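PDB 4QOL: catalase, which breaks down hydrogen peroxide as a haem-dependent, tetrameric catalase and also shows peroxidase-like activity toward phenolic substrates that reach its active site. Local coordinates for residues Asp162-Phe167 and Thr445-Gly450; Asn420-Ala425 and Phe463-Glu468; Thr11-Pro16 and Asp35-Ile40; Ala350-Met353 and Val357-Pro360. One frame throughout, in Å; residues are numbered along the deposited sequence.

Contact 1: Asp162-Phe167 and Thr445-Gly450; sequences DRYWDF and TADLKG
Y164 reaches D447 through a first torsion (chi1 57°) that sets its CG between the backbone N and the carbonyl carbon, while W165 has CG anti to its carbonyl carbon (chi1 -77°) and brings its indole N-H to the same carboxylate. Both ring systems leave helix 161-169 with their polar atoms converging on one carboxylate oxygen of helix 434-448. The phenol OH of Y164 donates to D447 OD2 over 2.5 Å, a short bond that uses the syn lone pair. The indole NE1 of W165 donates to the same D447 OD2 at 2.8 Å, near the indole plane and on the anti lone pair. One oxygen is therefore gripped by two donors that occupy different lone pairs, which should leave the carboxylate little freedom to rotate. The second oxygen, D447 OD1, lies 3.2 Å from Y164 OH.

The apolar half of the contact belongs to the next residue of helix 434-448. A methyl group, L448 CD2, sits over the five-membered ring of W165 in a CH-pi contact, 3.6 Å from its centroid and 13° off the normal. The tryptophan thus gives its edge to the aspartate and a face to the leucine. Helices 453-466 and 468-478 also press on this layer, through T455 and F463 beside W165 and through L474 and L478 beside L448. The contact consequently fastens the C-terminal helical domain to a helix of the preceding part of the chain. With two neutral donors sharing one oxygen, the chemistry probably favours an ionised D447, its negative charge stabilised by the two donors, with no cationic partner across this contact.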
loop_
_atom_site.group_PDB
_atom_site.type_symbol
_atom_site.label_atom_id
_atom_site.label_comp_id
_atom_site.label_asym_id
_atom_site.label_seq_id
_atom_site.Cartn_x
_atom_site.Cartn_y
_atom_site.Cartn_z
ATOM N N ASP A 162 -24.349 -25.113 -5.088
ATOM C CA ASP A 162 -23.737 -26.376 -4.750
ATOM C C ASP A 162 -22.531 -26.203 -3.806
ATOM O O ASP A 162 -22.272 -27.086 -2.935
ATOM C CB ASP A 162 -23.280 -27.052 -6.043
ATOM C CG ASP A 162 -22.794 -28.439 -5.829
ATOM O OD1 ASP A 162 -23.488 -29.277 -5.213
ATOM O OD2 ASP A 162 -21.621 -28.685 -6.165
ATOM N N ARG A 163 -21.838 -25.056 -3.887
ATOM C CA ARG A 163 -20.684 -24.810 -3.028
ATOM C C ARG A 163 -21.116 -24.428 -1.608
ATOM O O ARG A 163 -20.628 -24.992 -0.599
ATOM C CB ARG A 163 -19.814 -23.711 -3.647
ATOM C CG ARG A 163 -19.207 -24.146 -4.984
ATOM C CD ARG A 163 -18.472 -23.033 -5.672
ATOM N NE ARG A 163 -17.124 -22.871 -5.089
ATOM C CZ ARG A 163 -16.816 -22.010 -4.097
ATOM N NH1 ARG A 163 -15.617 -22.076 -3.588
ATOM N NH2 ARG A 163 -17.684 -21.094 -3.677
ATOM N N TYR A 164 -22.041 -23.464 -1.461
ATOM C CA TYR A 164 -22.388 -23.048 -0.096
ATOM C C TYR A 164 -23.280 -24.049 0.573
ATOM O O TYR A 164 -23.198 -24.229 1.821
ATOM C CB TYR A 164 -22.992 -21.643 -0.028
ATOM C CG TYR A 164 -24.212 -21.270 -0.803
ATOM C CD1 TYR A 164 -25.456 -21.592 -0.357
ATOM C CD2 TYR A 164 -24.125 -20.514 -1.978
ATOM C CE1 TYR A 164 -26.601 -21.197 -1.035
ATOM C CE2 TYR A 164 -25.235 -20.056 -2.617
ATOM C CZ TYR A 164 -26.481 -20.421 -2.168
ATOM O OH TYR A 164 -27.634 -19.974 -2.841
ATOM N N TRP A 165 -24.107 -24.768 -0.214
ATOM C CA TRP A 165 -24.826 -25.860 0.428
ATOM C C TRP A 165 -23.925 -27.009 0.897
ATOM O O TRP A 165 -24.223 -27.600 1.941
ATOM C CB TRP A 165 -25.973 -26.384 -0.468
ATOM C CG TRP A 165 -27.172 -25.476 -0.448
ATOM C CD1 TRP A 165 -27.587 -24.630 -1.438
ATOM C CD2 TRP A 165 -28.092 -25.315 0.612
ATOM N NE1 TRP A 165 -28.723 -23.961 -1.052
ATOM C CE2 TRP A 165 -29.036 -24.373 0.216
ATOM C CE3 TRP A 165 -28.252 -25.936 1.884
ATOM C CZ2 TRP A 165 -30.076 -23.952 1.058
ATOM C CZ3 TRP A 165 -29.311 -25.573 2.674
ATOM C CH2 TRP A 165 -30.195 -24.555 2.288
ATOM N N ASP A 166 -22.813 -27.273 0.193
ATOM C CA ASP A 166 -21.849 -28.261 0.645
ATOM C C ASP A 166 -21.380 -27.852 2.042
ATOM O O ASP A 166 -21.434 -28.626 3.001
ATOM C CB ASP A 166 -20.664 -28.356 -0.267
ATOM C CG ASP A 166 -19.674 -29.482 0.103
ATOM O OD1 ASP A 166 -20.087 -30.517 0.679
ATOM O OD2 ASP A 166 -18.514 -29.389 -0.368
ATOM N N PHE A 167 -20.913 -26.636 2.152
ATOM C CA PHE A 167 -20.476 -26.118 3.479
ATOM C C PHE A 167 -21.550 -26.121 4.519
ATOM O O PHE A 167 -21.321 -26.561 5.655
ATOM C CB PHE A 167 -19.887 -24.671 3.352
ATOM C CG PHE A 167 -19.473 -24.050 4.656
ATOM C CD1 PHE A 167 -18.174 -24.255 5.209
ATOM C CD2 PHE A 167 -20.390 -23.284 5.361
ATOM C CE1 PHE A 167 -17.879 -23.711 6.494
ATOM C CE2 PHE A 167 -20.117 -22.801 6.635
ATOM C CZ PHE A 167 -18.841 -22.960 7.162
ATOM N N THR A 445 -36.383 -24.796 -2.351
ATOM C CA THR A 445 -36.415 -25.699 -3.497
ATOM C C THR A 445 -35.695 -25.109 -4.700
ATOM O O THR A 445 -34.907 -25.794 -5.387
ATOM C CB THR A 445 -37.911 -26.054 -3.851
ATOM O OG1 THR A 445 -38.529 -26.723 -2.735
ATOM C CG2 THR A 445 -38.000 -26.883 -5.085
ATOM N N ALA A 446 -35.941 -23.849 -4.973
ATOM C CA ALA A 446 -35.306 -23.185 -6.100
ATOM C C ALA A 446 -33.786 -23.161 -5.955
ATOM O O ALA A 446 -33.067 -23.196 -6.928
ATOM C CB ALA A 446 -35.836 -21.774 -6.268
ATOM N N ASP A 447 -33.325 -23.027 -4.703
ATOM C CA ASP A 447 -31.908 -23.007 -4.419
ATOM C C ASP A 447 -31.204 -24.344 -4.446
ATOM O O ASP A 447 -30.016 -24.433 -4.795
ATOM C CB ASP A 447 -31.679 -22.344 -3.036
ATOM C CG ASP A 447 -30.528 -21.320 -3.057
ATOM O OD1 ASP A 447 -30.617 -20.370 -3.854
ATOM O OD2 ASP A 447 -29.515 -21.574 -2.386
ATOM N N LEU A 448 -31.935 -25.392 -4.036
ATOM C CA LEU A 448 -31.366 -26.725 -3.849
ATOM C C LEU A 448 -31.474 -27.611 -5.098
ATOM O O LEU A 448 -30.804 -28.632 -5.190
ATOM C CB LEU A 448 -32.064 -27.421 -2.684
ATOM C CG LEU A 448 -31.484 -27.000 -1.317
ATOM C CD1 LEU A 448 -32.419 -27.331 -0.210
ATOM C CD2 LEU A 448 -30.151 -27.684 -1.026
ATOM N N LYS A 449 -32.407 -27.294 -5.953
ATOM C CA LYS A 449 -32.805 -28.257 -7.028
ATOM C C LYS A 449 -31.667 -28.662 -7.920
ATOM O O LYS A 449 -31.650 -29.782 -8.420
ATOM C CB LYS A 449 -33.934 -27.684 -7.831
ATOM C CG LYS A 449 -33.534 -26.456 -8.588
ATOM C CD LYS A 449 -34.689 -25.952 -9.447
ATOM C CE LYS A 449 -34.204 -24.986 -10.515
ATOM N NZ LYS A 449 -35.233 -23.927 -10.728
ATOM N N GLY A 450 -30.658 -27.826 -8.090
ATOM C CA GLY A 450 -29.465 -28.205 -8.900
ATOM C C GLY A 450 -28.211 -28.694 -8.195
ATOM O O GLY A 450 -27.177 -28.970 -8.843
#

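Contact 2: Asn420-Ala425 and Phe463-Glu468; sequences NDFKQA and FYRADE
F422 lays one face of its ring against the aliphatic stem of R465, and this is the firm part of the contact. The beta carbon, R465 CB, stands over the ring in a CH-pi contact, 3.9 Å from the F422 centroid and 17° off the normal. Because the arginine chain is extended from CG to NE and runs beside the phenyl group in the same direction, a second methylene also touches: R465 CD is 3.7 Å from F422 CE2. The other face of the ring is met from within its own segment by D421 CB, so the phenyl is sandwiched between aliphatic carbons. Nearer the backbone the packing is equally tight. The methyls A425 CB and A466 CB meet at 3.7 Å, and A466 CA points its C-H at F422 O, with 3.5 Å between the carbon and the oxygen. The two alanines leave little bulk between the backbones; the closest CA pair is F422 and A466, 4.5 Å apart.

The solvent side is looser. R465 is exposed, and its guanidinium is tilted 52° from the phenyl plane instead of stacking on it. A water lies 2.8 Å from K423 O; it can link the segments only loosely, since its bond to A466 O is weak and it has more acceptors within reach than protons to give. Beyond the helix end, D467 caps helix 468-478 and forms a salt bridge with R430. Pairing the start of helix 423-431 with the end of helix 453-466 in this way belongs to the C-terminal alpha-helical domain found in many catalases.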
loop_
_atom_site.group_PDB
_atom_site.type_symbol
_atom_site.label_atom_id
_atom_site.label_comp_id
_atom_site.label_asym_id
_atom_site.label_seq_id
_atom_site.Cartn_x
_atom_site.Cartn_y
_atom_site.Cartn_z
ATOM N N ASN A 420 -27.112 -28.033 20.358
ATOM C CA ASN A 420 -28.565 -28.025 20.091
ATOM C C ASN A 420 -28.895 -27.396 18.738
ATOM O O ASN A 420 -29.635 -26.396 18.674
ATOM C CB ASN A 420 -29.312 -27.248 21.223
ATOM C CG ASN A 420 -30.717 -27.802 21.521
ATOM O OD1 ASN A 420 -31.342 -27.531 22.597
ATOM N ND2 ASN A 420 -31.235 -28.524 20.590
ATOM N N ASP A 421 -28.432 -28.038 17.648
ATOM C CA ASP A 421 -28.372 -27.379 16.312
ATOM C C ASP A 421 -29.707 -27.277 15.622
ATOM O O ASP A 421 -29.821 -26.485 14.704
ATOM C CB ASP A 421 -27.402 -28.113 15.365
ATOM C CG ASP A 421 -25.945 -27.962 15.769
ATOM O OD1 ASP A 421 -25.585 -26.962 16.447
ATOM O OD2 ASP A 421 -25.149 -28.834 15.367
ATOM N N PHE A 422 -30.716 -28.044 16.074
ATOM C CA PHE A 422 -32.003 -28.161 15.346
ATOM C C PHE A 422 -33.253 -27.617 16.018
ATOM O O PHE A 422 -34.219 -27.294 15.341
ATOM C CB PHE A 422 -32.226 -29.593 14.872
ATOM C CG PHE A 422 -31.060 -30.179 14.202
ATOM C CD1 PHE A 422 -30.737 -29.792 12.912
ATOM C CD2 PHE A 422 -30.211 -31.069 14.844
ATOM C CE1 PHE A 422 -29.665 -30.326 12.259
ATOM C CE2 PHE A 422 -29.082 -31.571 14.204
ATOM C CZ PHE A 422 -28.799 -31.178 12.896
ATOM N N LYS A 423 -33.244 -27.483 17.346
ATOM C CA LYS A 423 -34.440 -27.149 18.037
ATOM C C LYS A 423 -35.052 -25.812 17.667
ATOM O O LYS A 423 -36.225 -25.734 17.363
ATOM C CB LYS A 423 -34.215 -27.224 19.562
ATOM C CG LYS A 423 -35.475 -26.881 20.321
ATOM C CD LYS A 423 -35.392 -27.236 21.808
ATOM C CE LYS A 423 -36.410 -26.416 22.580
ATOM N NZ LYS A 423 -36.406 -26.764 24.033
ATOM N N GLN A 424 -34.261 -24.738 17.735
ATOM C CA GLN A 424 -34.811 -23.425 17.411
ATOM C C GLN A 424 -35.199 -23.272 15.952
ATOM O O GLN A 424 -36.102 -22.488 15.650
ATOM C CB GLN A 424 -33.800 -22.334 17.820
ATOM C CG GLN A 424 -33.625 -22.236 19.322
ATOM C CD GLN A 424 -33.020 -20.926 19.748
ATOM O OE1 GLN A 424 -32.578 -20.135 18.917
ATOM N NE2 GLN A 424 -33.076 -20.623 21.075
ATOM N N ALA A 425 -34.530 -23.976 15.034
ATOM C CA ALA A 425 -34.923 -23.975 13.614
ATOM C C ALA A 425 -36.343 -24.537 13.492
ATOM O O ALA A 425 -37.126 -24.017 12.715
ATOM C CB ALA A 425 -33.975 -24.782 12.787
ATOM N N PHE A 463 -33.102 -30.215 7.878
ATOM C CA PHE A 463 -34.381 -29.521 8.091
ATOM C C PHE A 463 -35.442 -30.493 8.650
ATOM O O PHE A 463 -36.261 -30.090 9.461
ATOM C CB PHE A 463 -34.844 -28.845 6.789
ATOM C CG PHE A 463 -33.893 -27.755 6.330
ATOM C CD1 PHE A 463 -33.603 -26.727 7.162
ATOM C CD2 PHE A 463 -33.336 -27.745 5.040
ATOM C CE1 PHE A 463 -32.748 -25.698 6.776
ATOM C CE2 PHE A 463 -32.476 -26.713 4.598
ATOM C CZ PHE A 463 -32.182 -25.691 5.501
ATOM N N TYR A 464 -35.306 -31.791 8.320
ATOM C CA TYR A 464 -36.195 -32.821 8.901
ATOM C C TYR A 464 -35.981 -32.887 10.454
ATOM O O TYR A 464 -36.935 -32.983 11.229
ATOM C CB TYR A 464 -35.917 -34.176 8.253
ATOM C CG TYR A 464 -37.001 -35.202 8.558
ATOM C CD1 TYR A 464 -36.982 -35.906 9.744
ATOM C CD2 TYR A 464 -38.037 -35.366 7.685
ATOM C CE1 TYR A 464 -37.984 -36.807 10.049
ATOM C CE2 TYR A 464 -39.034 -36.276 7.945
ATOM C CZ TYR A 464 -39.018 -36.959 9.123
ATOM O OH TYR A 464 -40.039 -37.860 9.337
ATOM N N ARG A 465 -34.711 -32.825 10.886
ATOM C CA ARG A 465 -34.400 -32.851 12.307
ATOM C C ARG A 465 -34.917 -31.632 13.002
ATOM O O ARG A 465 -35.242 -31.698 14.213
ATOM C CB ARG A 465 -32.897 -32.942 12.541
ATOM C CG ARG A 465 -32.323 -34.262 12.112
ATOM C CD ARG A 465 -30.823 -34.327 12.383
ATOM N NE ARG A 465 -30.305 -35.459 11.630
ATOM C CZ ARG A 465 -29.627 -35.499 10.473
ATOM N NH1 ARG A 465 -29.139 -34.411 9.817
ATOM N NH2 ARG A 465 -29.346 -36.722 9.997
ATOM N N ALA A 466 -34.928 -30.493 12.329
ATOM C CA ALA A 466 -35.574 -29.277 12.862
ATOM C C ALA A 466 -37.073 -29.542 13.058
ATOM O O ALA A 466 -37.621 -29.338 14.143
ATOM C CB ALA A 466 -35.352 -28.095 11.913
ATOM N N ASP A 467 -37.728 -30.020 12.028
ATOM C CA ASP A 467 -39.171 -30.308 12.103
ATOM C C ASP A 467 -39.548 -31.290 10.970
ATOM O O ASP A 467 -39.197 -31.090 9.817
ATOM C CB ASP A 467 -39.974 -28.988 12.054
ATOM C CG ASP A 467 -41.491 -29.186 12.033
ATOM O OD1 ASP A 467 -42.032 -29.637 10.990
ATOM O OD2 ASP A 467 -42.130 -28.922 13.061
ATOM N N GLU A 468 -40.227 -32.394 11.322
ATOM C CA GLU A 468 -40.488 -33.455 10.316
ATOM C C GLU A 468 -41.333 -32.975 9.156
ATOM O O GLU A 468 -41.112 -33.444 8.056
ATOM C CB GLU A 468 -41.199 -34.712 10.866
ATOM C CG GLU A 468 -42.432 -34.521 11.757
ATOM C CD GLU A 468 -43.041 -35.866 12.210
ATOM O OE1 GLU A 468 -42.812 -36.905 11.532
ATOM O OE2 GLU A 468 -43.760 -35.901 13.241
HETATM O O HOH W 1 -37.874 -28.015 17.311
#

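Contact 3: Thr11-Pro16 and Asp35-Ile40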
loop_
_atom_site.group_PDB
_atom_site.type_symbol
_atom_site.label_atom_id
_atom_site.label_comp_id
_atom_site.label_asym_id
_atom_site.label_seq_id
_atom_site.Cartn_x
_atom_site.Cartn_y
_atom_site.Cartn_z
ATOM N N THR A 11 -3.975 23.382 -9.986
ATOM C CA THR A 11 -3.294 22.129 -9.644
ATOM C C THR A 11 -3.335 21.930 -8.112
ATOM O O THR A 11 -3.723 22.841 -7.355
ATOM C CB THR A 11 -1.824 22.189 -10.067
ATOM O OG1 THR A 11 -1.076 23.139 -9.285
ATOM C CG2 THR A 11 -1.662 22.496 -11.582
ATOM N N ASN A 12 -2.838 20.790 -7.628
ATOM C CA ASN A 12 -2.668 20.563 -6.201
ATOM C C ASN A 12 -1.607 21.408 -5.519
ATOM O O ASN A 12 -1.585 21.459 -4.283
ATOM C CB ASN A 12 -2.476 19.077 -5.900
ATOM C CG ASN A 12 -3.653 18.244 -6.316
ATOM O OD1 ASN A 12 -4.809 18.692 -6.300
ATOM N ND2 ASN A 12 -3.385 16.995 -6.718
ATOM N N GLN A 13 -0.743 22.042 -6.334
ATOM C CA GLN A 13 0.235 22.996 -5.857
ATOM C C GLN A 13 -0.393 24.376 -5.690
ATOM O O GLN A 13 0.284 25.307 -5.244
ATOM C CB GLN A 13 1.409 23.097 -6.798
ATOM C CG GLN A 13 2.142 21.784 -7.129
ATOM C CD GLN A 13 3.021 21.310 -6.007
ATOM O OE1 GLN A 13 3.270 22.023 -5.011
ATOM N NE2 GLN A 13 3.447 20.056 -6.104
ATOM N N GLY A 14 -1.656 24.529 -6.051
ATOM C CA GLY A 14 -2.305 25.868 -5.987
ATOM C C GLY A 14 -2.034 26.811 -7.143
ATOM O O GLY A 14 -2.311 27.987 -7.044
ATOM N N VAL A 15 -1.454 26.305 -8.227
ATOM C CA VAL A 15 -1.234 27.104 -9.427
ATOM C C VAL A 15 -2.494 27.078 -10.277
ATOM O O VAL A 15 -3.015 26.005 -10.629
ATOM C CB VAL A 15 -0.052 26.569 -10.253
ATOM C CG1 VAL A 15 0.137 27.390 -11.511
ATOM C CG2 VAL A 15 1.240 26.589 -9.420
ATOM N N PRO A 16 -3.024 28.256 -10.655
ATOM C CA PRO A 16 -4.184 28.238 -11.555
ATOM C C PRO A 16 -3.905 27.585 -12.904
ATOM O O PRO A 16 -2.816 27.765 -13.470
ATOM C CB PRO A 16 -4.568 29.719 -11.693
ATOM C CG PRO A 16 -3.977 30.395 -10.469
ATOM C CD PRO A 16 -2.746 29.621 -10.129
ATOM N N ASP A 35 6.634 17.237 -20.057
ATOM C CA ASP A 35 6.479 18.488 -19.257
ATOM C C ASP A 35 5.032 19.050 -19.424
ATOM O O ASP A 35 4.782 20.117 -20.018
ATOM C CB ASP A 35 7.520 19.539 -19.624
ATOM C CG ASP A 35 7.384 20.813 -18.839
ATOM O OD1 ASP A 35 6.778 20.792 -17.750
ATOM O OD2 ASP A 35 7.898 21.865 -19.284
ATOM N N ASP A 36 4.094 18.350 -18.803
ATOM C CA ASP A 36 2.698 18.781 -18.696
ATOM C C ASP A 36 2.264 18.358 -17.317
ATOM O O ASP A 36 1.645 17.290 -17.140
ATOM C CB ASP A 36 1.835 18.096 -19.769
ATOM C CG ASP A 36 0.400 18.653 -19.827
ATOM O OD1 ASP A 36 -0.016 19.326 -18.867
ATOM O OD2 ASP A 36 -0.246 18.474 -20.885
ATOM N N TYR A 37 2.653 19.135 -16.325
ATOM C CA TYR A 37 2.415 18.731 -14.954
ATOM C C TYR A 37 0.913 18.559 -14.677
ATOM O O TYR A 37 0.511 17.652 -13.951
ATOM C CB TYR A 37 2.993 19.781 -13.980
ATOM C CG TYR A 37 2.688 19.458 -12.519
ATOM C CD1 TYR A 37 3.500 18.561 -11.818
ATOM C CD2 TYR A 37 1.578 20.022 -11.834
ATOM C CE1 TYR A 37 3.256 18.271 -10.487
ATOM C CE2 TYR A 37 1.324 19.696 -10.516
ATOM C CZ TYR A 37 2.172 18.829 -9.829
ATOM O OH TYR A 37 1.892 18.470 -8.533
ATOM N N HIS A 38 0.095 19.474 -15.190
ATOM C CA HIS A 38 -1.332 19.363 -14.976
ATOM C C HIS A 38 -1.908 18.039 -15.492
ATOM O O HIS A 38 -2.687 17.378 -14.798
ATOM C CB HIS A 38 -2.082 20.547 -15.620
ATOM C CG HIS A 38 -3.593 20.475 -15.507
ATOM N ND1 HIS A 38 -4.254 20.152 -14.342
ATOM C CD2 HIS A 38 -4.564 20.756 -16.396
ATOM C CE1 HIS A 38 -5.563 20.219 -14.526
ATOM N NE2 HIS A 38 -5.780 20.519 -15.777
ATOM N N LEU A 39 -1.554 17.661 -16.701
ATOM C CA LEU A 39 -2.018 16.395 -17.295
ATOM C C LEU A 39 -1.594 15.218 -16.389
ATOM O O LEU A 39 -2.424 14.375 -16.023
ATOM C CB LEU A 39 -1.462 16.139 -18.707
ATOM C CG LEU A 39 -1.747 14.808 -19.398
ATOM C CD1 LEU A 39 -3.242 14.715 -19.769
ATOM C CD2 LEU A 39 -0.925 14.561 -20.688
ATOM N N ILE A 40 -0.308 15.180 -16.048
ATOM C CA ILE A 40 0.203 14.035 -15.348
ATOM C C ILE A 40 -0.388 14.012 -13.922
ATOM O O ILE A 40 -0.808 12.937 -13.412
ATOM C CB ILE A 40 1.733 13.987 -15.345
ATOM C CG1 ILE A 40 2.289 13.886 -16.753
ATOM C CG2 ILE A 40 2.227 12.827 -14.499
ATOM C CD1 ILE A 40 1.757 12.708 -17.523
#
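T11 faces Y37 within the N-terminal arm, the part of a catalase that reaches among neighbouring subunits of the tetramer. The hydroxyphenyl ring of Y37 runs from the first turn of helix 37-46 to a compact loop; its edge meets T11, with Y37 CE2 4.0 Å from T11 CB near the ring plane, and Y37 CD2 lies 4.1 Å from T11 CG2. Farther out, Q13 bends its chain at chi2 (-76°), which folds the amide across to the end of the tyrosine. Its NE2 donates to Y37 OH over a long 3.3 Å at 158°, with the oxygen close to the amide plane, although the two flat groups are turned 54° apart.

The loop is a type I beta turn from T11 to G14, and T11 OG1 reinforces it as an ST turn by accepting from Q13 N at 3.2 Å. On the other side, D36 is the N-cap of helix 37-46: its OD1 takes the L39 N-H at 3.1 Å, from above the carboxylate plane. E41, one turn farther along the helix, ties both elements together, since its carboxylate bonds to Y37 OH and to the backbone N of N12.

Other chains surround the pair. The amide of N12 bonds to N366 and Q368 of the third subunit, where M353 packs on Q13, while R413 of the fourth subunit forms a salt bridge with D36 OD1.

Contact 4: Ala350-Met353 and Val357-Pro360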
loop_
_atom_site.group_PDB
_atom_site.type_symbol
_atom_site.label_atom_id
_atom_site.label_comp_id
_atom_site.label_asym_id
_atom_site.label_seq_id
_atom_site.Cartn_x
_atom_site.Cartn_y
_atom_site.Cartn_z
ATOM N N ALA A 350 -3.249 2.717 8.079
ATOM C CA ALA A 350 -2.929 2.715 9.539
ATOM C C ALA A 350 -3.673 3.786 10.318
ATOM O O ALA A 350 -4.063 3.578 11.507
ATOM C CB ALA A 350 -1.417 2.830 9.743
ATOM N N ASN A 351 -3.788 4.977 9.745
ATOM C CA ASN A 351 -4.438 6.137 10.354
ATOM C C ASN A 351 -5.889 6.309 9.965
ATOM O O ASN A 351 -6.441 7.424 10.001
ATOM C CB ASN A 351 -3.608 7.417 10.112
ATOM C CG ASN A 351 -2.340 7.402 10.873
ATOM O OD1 ASN A 351 -2.342 7.099 12.062
ATOM N ND2 ASN A 351 -1.223 7.634 10.193
ATOM N N TYR A 352 -6.594 5.197 9.724
ATOM C CA TYR A 352 -8.006 5.297 9.326
ATOM C C TYR A 352 -8.904 5.901 10.352
ATOM O O TYR A 352 -9.964 6.482 10.009
ATOM C CB TYR A 352 -8.549 3.902 8.889
ATOM C CG TYR A 352 -8.836 2.986 10.148
ATOM C CD1 TYR A 352 -7.852 2.198 10.780
ATOM C CD2 TYR A 352 -10.129 2.874 10.633
ATOM C CE1 TYR A 352 -8.159 1.357 11.865
ATOM C CE2 TYR A 352 -10.423 2.077 11.735
ATOM C CZ TYR A 352 -9.443 1.316 12.338
ATOM O OH TYR A 352 -9.710 0.503 13.415
ATOM N N MET A 353 -8.496 5.851 11.626
ATOM C CA MET A 353 -9.304 6.494 12.682
ATOM C C MET A 353 -9.295 8.029 12.666
ATOM O O MET A 353 -10.074 8.674 13.391
ATOM C CB MET A 353 -8.856 5.929 14.044
ATOM C CG MET A 353 -9.297 4.487 14.320
ATOM S SD MET A 353 -11.094 4.257 14.287
ATOM C CE MET A 353 -11.542 5.261 15.715
ATOM N N VAL A 357 -15.379 10.689 9.278
ATOM C CA VAL A 357 -16.479 9.903 9.749
ATOM C C VAL A 357 -16.135 8.946 10.865
ATOM O O VAL A 357 -16.984 8.600 11.712
ATOM C CB VAL A 357 -17.152 9.166 8.559
ATOM C CG1 VAL A 357 -16.230 8.092 7.967
ATOM C CG2 VAL A 357 -18.483 8.576 8.987
ATOM N N ASN A 358 -14.868 8.541 10.959
ATOM C CA ASN A 358 -14.438 7.610 11.996
ATOM C C ASN A 358 -13.921 8.251 13.286
ATOM O O ASN A 358 -13.729 7.570 14.274
ATOM C CB ASN A 358 -13.351 6.721 11.438
ATOM C CG ASN A 358 -13.833 5.919 10.229
ATOM O OD1 ASN A 358 -14.969 5.485 10.183
ATOM N ND2 ASN A 358 -12.932 5.680 9.267
ATOM N N CYS A 359 -13.740 9.558 13.230
ATOM C CA CYS A 359 -13.229 10.323 14.396
ATOM C C CYS A 359 -14.221 10.287 15.532
ATOM O O CYS A 359 -15.428 10.519 15.314
ATOM C CB CYS A 359 -12.962 11.736 14.025
ATOM S SG CYS A 359 -11.511 11.956 12.958
ATOM N N PRO A 360 -13.742 10.082 16.774
ATOM C CA PRO A 360 -14.611 10.319 17.929
ATOM C C PRO A 360 -14.941 11.788 18.167
ATOM O O PRO A 360 -14.239 12.657 17.697
ATOM C CB PRO A 360 -13.796 9.780 19.120
ATOM C CG PRO A 360 -12.589 9.109 18.540
ATOM C CD PRO A 360 -12.426 9.597 17.151
#
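N358 brings its amide to the edge of the Y352 ring, with ND2 4.2 Å from Y352 CD2 and near the ring plane, while M353 CG lies 3.7 Å above one face of the same ring, toward its rim. Ring and amide planes stand 73° apart, so the two groups do not stack. The polar link goes instead to the tyrosine's backbone carbonyl: N358 ND2 donates to Y352 O over 3.2 Å, nearly straight at 163° and within the plane of its own amide. At the acceptor the donor sits 42° out of the carbonyl plane, away from either lone pair. The amide is held at both ends, for ND2 also bonds to Q313 O and OD1 accepts from A315 N.

The two segments belong to the long irregular stretch that follows helix 331-348, consistent with the wrapping region of the catalase fold. Here the chain passes through 3-10 conformation that includes Y352 and M353 and, farther on, V357 and N358, and brings the CA atoms of M353 and N358 within 5.3 Å.

M353 starts away from the other segment but bends at chi2 and again at chi3, returning its methyl CE to 3.5 Å from N358 O. Nearby, the thiol sulfur of C359 rests 3.6 Å from M353 O. Y352 also packs against P341, Q344 and R345 of helix 331-348, and the third subunit approaches from outside, its N12 touching P360 and its H45 bonding to N351 OD1.

Contact 2 lies within the C-terminal helical domain, and contact 1 joins that domain to helix 161-169. Their centres are 18 Å apart, and they touch through W165 CZ3 and F463 CE2 at 3.9 Å. Contact 3, first along the chain, closes within the N-terminal arm, about 55 Å from contact 1 between centres. Contact 4 is nested inside the long loop that contact 1 closes, whereas contacts 1 and 2 interlock because their segments alternate. Contacts 3 and 4 lie about 30 Å apart between centres within one chain, yet both touch the third subunit, so the two sites can come together between chains. Contacts 1 and 2 pack the helical domain together and onto helix 161-169.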